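Local coordinates for putative acyl-[acyl-carrier-protein]--UDP-N-acetylglucosamine O-acyltransferase (Bacteroides fragilis, PDB 4R36), which probably transfers an acyl chain from acyl carrier protein to the glucosamine 3-hydroxyl of UDP-N-acetylglucosamine, at residues H135-I147 with K153-I165. Residues are numbered along the deposited sequence; the frame is centred on the assembly and turned at random.
Sequences HVAHDALIGNGCI and KMAGEIIIDDNAI. With ACT (acetate ion), chain D.
His-135 to Ile-147 and Lys-153 to Ile-165 are matching parts of successive coils and run parallel, with Leu-141 CA 4.7 Å from Ile-159 CA, and backbone hydrogen bonds such as Met-154 N to His-135 O (2.9 Å) and Ile-160 N to Leu-141 O (2.8 Å) join them strand by strand. Inside, Ile-142 and Ile-160 lie side by side, CG1 to CG1 at 4.1 Å. Met-154, its chain bent at chi3 (-75°), brings CE alongside Val-136 CG2, while the Met-154 and Ile-142 side chains cross at about a right angle, SD touching CD1. Cys-146 SG rests on Ile-160 CG2 at 3.7 Å. At one corner Gly-156 lays its CA over a face of the His-138 ring, offset toward the rim and 4.0 Å from the centroid. That ring is held by an almost straight ND1 bond to Asp-139 OD2 (2.8 Å), which lies in the ring plane; Thr-116 also binds OD2 and Gly-120 N binds OD1, so the carboxylate is itself fixed. At the next corner Asp-162 OD1 accepts Asn-144 N at 2.8 Å from above the carboxylate plane, so a side chain bridges the coils where the backbone turns. His-135 NE2 binds an acetate, which Asn-150 of the second subunit also holds. Such stacking is the hallmark of the left-handed parallel beta-helix built from hexapeptide repeats, here carrying His-138 of the UDP-N-acetylglucosamine site.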
loop_
_atom_site.group_PDB
_atom_site.type_symbol
_atom_site.label_atom_id
_atom_site.label_comp_id
_atom_site.label_asym_id
_atom_site.label_seq_id
_atom_site.Cartn_x
_atom_site.Cartn_y
_atom_site.Cartn_z
ATOM N N HIS A 135 6.716 0.461 5.595
ATOM C CA HIS A 135 7.215 -0.718 6.273
ATOM C C HIS A 135 8.735 -0.752 6.329
ATOM O O HIS A 135 9.452 -0.642 5.263
ATOM C CB HIS A 135 6.665 -1.977 5.636
ATOM C CG HIS A 135 7.219 -3.247 6.213
ATOM N ND1 HIS A 135 6.792 -3.762 7.416
ATOM C CD2 HIS A 135 8.166 -4.102 5.751
ATOM C CE1 HIS A 135 7.431 -4.883 7.660
ATOM N NE2 HIS A 135 8.303 -5.092 6.689
ATOM N N VAL A 136 9.256 -0.974 7.537
ATOM C CA VAL A 136 10.707 -1.176 7.732
ATOM C C VAL A 136 10.964 -2.585 8.284
ATOM O O VAL A 136 10.545 -2.889 9.392
ATOM C CB VAL A 136 11.265 -0.140 8.713
ATOM C CG1 VAL A 136 12.780 -0.267 8.828
ATOM C CG2 VAL A 136 10.941 1.274 8.294
ATOM N N ALA A 137 11.569 -3.433 7.445
ATOM C CA ALA A 137 11.691 -4.816 7.740
ATOM C C ALA A 137 12.836 -5.046 8.695
ATOM O O ALA A 137 13.666 -4.163 8.932
ATOM C CB ALA A 137 11.883 -5.624 6.492
ATOM N N HIS A 138 12.825 -6.257 9.246
ATOM C CA HIS A 138 13.913 -6.713 10.128
ATOM C C HIS A 138 15.318 -6.367 9.641
ATOM O O HIS A 138 15.650 -6.526 8.465
ATOM C CB HIS A 138 13.816 -8.214 10.287
ATOM C CG HIS A 138 14.100 -8.982 9.035
ATOM N ND1 HIS A 138 15.350 -9.476 8.743
ATOM C CD2 HIS A 138 13.270 -9.449 8.067
ATOM C CE1 HIS A 138 15.307 -10.153 7.607
ATOM N NE2 HIS A 138 14.052 -10.161 7.183
ATOM N N ASP A 139 16.124 -5.821 10.551
ATOM C CA ASP A 139 17.585 -5.551 10.318
ATOM C C ASP A 139 17.868 -4.429 9.308
ATOM O O ASP A 139 19.037 -4.184 8.983
ATOM C CB ASP A 139 18.388 -6.786 9.967
ATOM C CG ASP A 139 18.068 -7.971 10.901
ATOM O OD1 ASP A 139 18.290 -7.816 12.097
ATOM O OD2 ASP A 139 17.531 -8.991 10.461
ATOM N N ALA A 140 16.812 -3.736 8.845
ATOM C CA ALA A 140 16.994 -2.612 7.980
ATOM C C ALA A 140 17.654 -1.467 8.722
ATOM O O ALA A 140 17.638 -1.394 9.965
ATOM C CB ALA A 140 15.656 -2.152 7.452
ATOM N N LEU A 141 18.326 -0.622 7.969
ATOM C CA LEU A 141 19.025 0.534 8.470
ATOM C C LEU A 141 18.608 1.773 7.649
ATOM O O LEU A 141 18.862 1.795 6.447
ATOM C CB LEU A 141 20.546 0.373 8.348
ATOM C CG LEU A 141 21.330 1.642 8.769
ATOM C CD1 LEU A 141 21.177 1.989 10.228
ATOM C CD2 LEU A 141 22.827 1.491 8.399
ATOM N N ILE A 142 18.014 2.759 8.316
ATOM C CA ILE A 142 17.749 4.073 7.756
ATOM C C ILE A 142 18.621 5.064 8.478
ATOM O O ILE A 142 18.702 5.030 9.719
ATOM C CB ILE A 142 16.266 4.459 7.870
ATOM C CG1 ILE A 142 15.431 3.422 7.104
ATOM C CG2 ILE A 142 16.003 5.839 7.353
ATOM C CD1 ILE A 142 13.927 3.721 7.113
ATOM N N GLY A 143 19.269 5.949 7.718
ATOM C CA GLY A 143 20.092 7.029 8.317
ATOM C C GLY A 143 19.280 8.217 8.832
ATOM O O GLY A 143 18.277 8.026 9.581
ATOM N N ASN A 144 19.720 9.415 8.444
ATOM C CA ASN A 144 19.216 10.674 8.976
ATOM C C ASN A 144 18.737 11.534 7.892
ATOM O O ASN A 144 19.262 11.510 6.748
ATOM C CB ASN A 144 20.321 11.441 9.720
ATOM C CG ASN A 144 21.040 10.570 10.699
ATOM O OD1 ASN A 144 20.442 9.970 11.622
ATOM N ND2 ASN A 144 22.346 10.494 10.540
ATOM N N GLY A 145 17.729 12.326 8.200
ATOM C CA GLY A 145 17.301 13.340 7.242
ATOM C C GLY A 145 16.552 12.827 5.998
ATOM O O GLY A 145 16.441 13.549 5.019
ATOM N N CYS A 146 16.021 11.630 6.058
ATOM C CA CYS A 146 15.345 10.962 4.921
ATOM C C CYS A 146 13.857 11.235 4.946
ATOM O O CYS A 146 13.237 11.474 5.988
ATOM C CB CYS A 146 15.583 9.427 4.953
ATOM S SG CYS A 146 17.308 8.939 4.801
ATOM N N ILE A 147 13.264 11.214 3.781
ATOM C CA ILE A 147 11.820 11.249 3.636
ATOM C C ILE A 147 11.441 10.015 2.856
ATOM O O ILE A 147 12.013 9.774 1.735
ATOM C CB ILE A 147 11.422 12.499 2.831
ATOM C CG1 ILE A 147 11.835 13.787 3.600
ATOM C CG2 ILE A 147 9.945 12.458 2.574
ATOM C CD1 ILE A 147 11.561 15.071 2.836
ATOM N N LYS A 153 7.904 0.132 0.930
ATOM C CA LYS A 153 8.293 -1.118 1.610
ATOM C C LYS A 153 9.804 -1.344 1.508
ATOM O O LYS A 153 10.417 -1.430 0.370
ATOM C CB LYS A 153 7.525 -2.324 1.055
ATOM C CG LYS A 153 6.030 -2.051 0.764
ATOM C CD LYS A 153 5.350 -1.807 2.108
ATOM C CE LYS A 153 3.821 -1.707 1.940
ATOM N NZ LYS A 153 3.174 -1.169 3.137
ATOM N N MET A 154 10.449 -1.305 2.664
ATOM C CA MET A 154 11.879 -1.590 2.761
ATOM C C MET A 154 12.094 -2.969 3.327
ATOM O O MET A 154 11.708 -3.249 4.476
ATOM C CB MET A 154 12.535 -0.517 3.595
ATOM C CG MET A 154 12.661 0.799 2.748
ATOM S SD MET A 154 12.913 2.165 3.811
ATOM C CE MET A 154 11.233 2.382 4.479
ATOM N N ALA A 155 12.623 -3.859 2.491
ATOM C CA ALA A 155 12.746 -5.261 2.811
ATOM C C ALA A 155 13.950 -5.488 3.777
ATOM O O ALA A 155 14.603 -4.552 4.267
ATOM C CB ALA A 155 12.875 -6.087 1.526
ATOM N N GLY A 156 14.178 -6.757 4.102
ATOM C CA GLY A 156 15.164 -7.128 5.090
ATOM C C GLY A 156 16.557 -6.609 4.788
ATOM O O GLY A 156 16.987 -6.670 3.628
ATOM N N GLU A 157 17.218 -6.096 5.815
ATOM C CA GLU A 157 18.632 -5.772 5.763
ATOM C C GLU A 157 19.007 -4.759 4.675
ATOM O O GLU A 157 20.134 -4.753 4.189
ATOM C CB GLU A 157 19.500 -7.069 5.590
ATOM C CG GLU A 157 19.347 -8.066 6.730
ATOM C CD GLU A 157 20.068 -9.389 6.581
ATOM O OE1 GLU A 157 21.308 -9.396 6.749
ATOM O OE2 GLU A 157 19.369 -10.424 6.359
ATOM N N ILE A 158 18.109 -3.860 4.345
ATOM C CA ILE A 158 18.429 -2.761 3.467
ATOM C C ILE A 158 19.167 -1.662 4.220
ATOM O O ILE A 158 19.265 -1.666 5.464
ATOM C CB ILE A 158 17.171 -2.165 2.789
ATOM C CG1 ILE A 158 16.177 -1.576 3.785
ATOM C CG2 ILE A 158 16.521 -3.225 1.912
ATOM C CD1 ILE A 158 16.381 -0.137 4.264
ATOM N N ILE A 159 19.773 -0.768 3.452
ATOM C CA ILE A 159 20.441 0.372 3.964
ATOM C C ILE A 159 20.035 1.619 3.192
ATOM O O ILE A 159 20.109 1.669 1.959
ATOM C CB ILE A 159 21.971 0.232 3.925
ATOM C CG1 ILE A 159 22.414 -0.961 4.794
ATOM C CG2 ILE A 159 22.686 1.559 4.348
ATOM C CD1 ILE A 159 23.916 -1.242 4.587
ATOM N N ILE A 160 19.645 2.661 3.918
ATOM C CA ILE A 160 19.351 3.950 3.307
ATOM C C ILE A 160 20.322 4.958 3.954
ATOM O O ILE A 160 20.353 5.119 5.182
ATOM C CB ILE A 160 17.918 4.460 3.519
ATOM C CG1 ILE A 160 16.797 3.464 3.274
ATOM C CG2 ILE A 160 17.680 5.844 2.861
ATOM C CD1 ILE A 160 16.613 2.962 1.941
ATOM N N ASP A 161 21.097 5.606 3.099
ATOM C CA ASP A 161 22.074 6.626 3.529
ATOM C C ASP A 161 21.348 7.950 3.836
ATOM O O ASP A 161 20.191 8.134 3.492
ATOM C CB ASP A 161 23.156 6.863 2.478
ATOM C CG ASP A 161 24.081 5.681 2.257
ATOM O OD1 ASP A 161 23.870 4.537 2.759
ATOM O OD2 ASP A 161 25.060 5.842 1.454
ATOM N N ASP A 162 22.052 8.904 4.409
ATOM C CA ASP A 162 21.413 10.149 4.781
ATOM C C ASP A 162 20.827 10.954 3.640
ATOM O O ASP A 162 21.364 11.021 2.514
ATOM C CB ASP A 162 22.424 11.012 5.515
ATOM C CG ASP A 162 22.854 10.400 6.861
ATOM O OD1 ASP A 162 22.311 9.329 7.327
ATOM O OD2 ASP A 162 23.855 10.935 7.427
ATOM N N ASN A 163 19.785 11.679 3.944
ATOM C CA ASN A 163 19.218 12.683 3.041
ATOM C C ASN A 163 18.523 12.180 1.767
ATOM O O ASN A 163 18.415 12.899 0.798
ATOM C CB ASN A 163 20.224 13.794 2.689
ATOM C CG ASN A 163 20.968 14.319 3.889
ATOM O OD1 ASN A 163 22.181 14.234 3.977
ATOM N ND2 ASN A 163 20.223 14.788 4.830
ATOM N N ALA A 164 18.039 10.958 1.769
ATOM C CA ALA A 164 17.417 10.400 0.609
ATOM C C ALA A 164 15.952 10.803 0.619
ATOM O O ALA A 164 15.389 11.026 1.676
ATOM C CB ALA A 164 17.526 8.862 0.651
ATOM N N ILE A 165 15.379 10.946 -0.557
ATOM C CA ILE A 165 13.972 11.159 -0.729
ATOM C C ILE A 165 13.391 10.042 -1.562
ATOM O O ILE A 165 13.763 9.854 -2.710
ATOM C CB ILE A 165 13.632 12.512 -1.351
ATOM C CG1 ILE A 165 14.139 13.612 -0.418
ATOM C CG2 ILE A 165 12.125 12.623 -1.544
ATOM C CD1 ILE A 165 13.878 15.001 -0.922
HETATM C C ACT D . 9.535 -7.929 5.281
HETATM O O ACT D . 9.220 -7.185 4.295
HETATM O OXT ACT D . 9.275 -7.588 6.455
HETATM C CH3 ACT D . 10.285 -9.238 5.118
HETATM O O HOH W 1 20.886 -3.114 7.203
HETATM O O HOH W 2 15.429 13.937 2.624
HETATM O O HOH W 3 17.662 15.865 4.798
#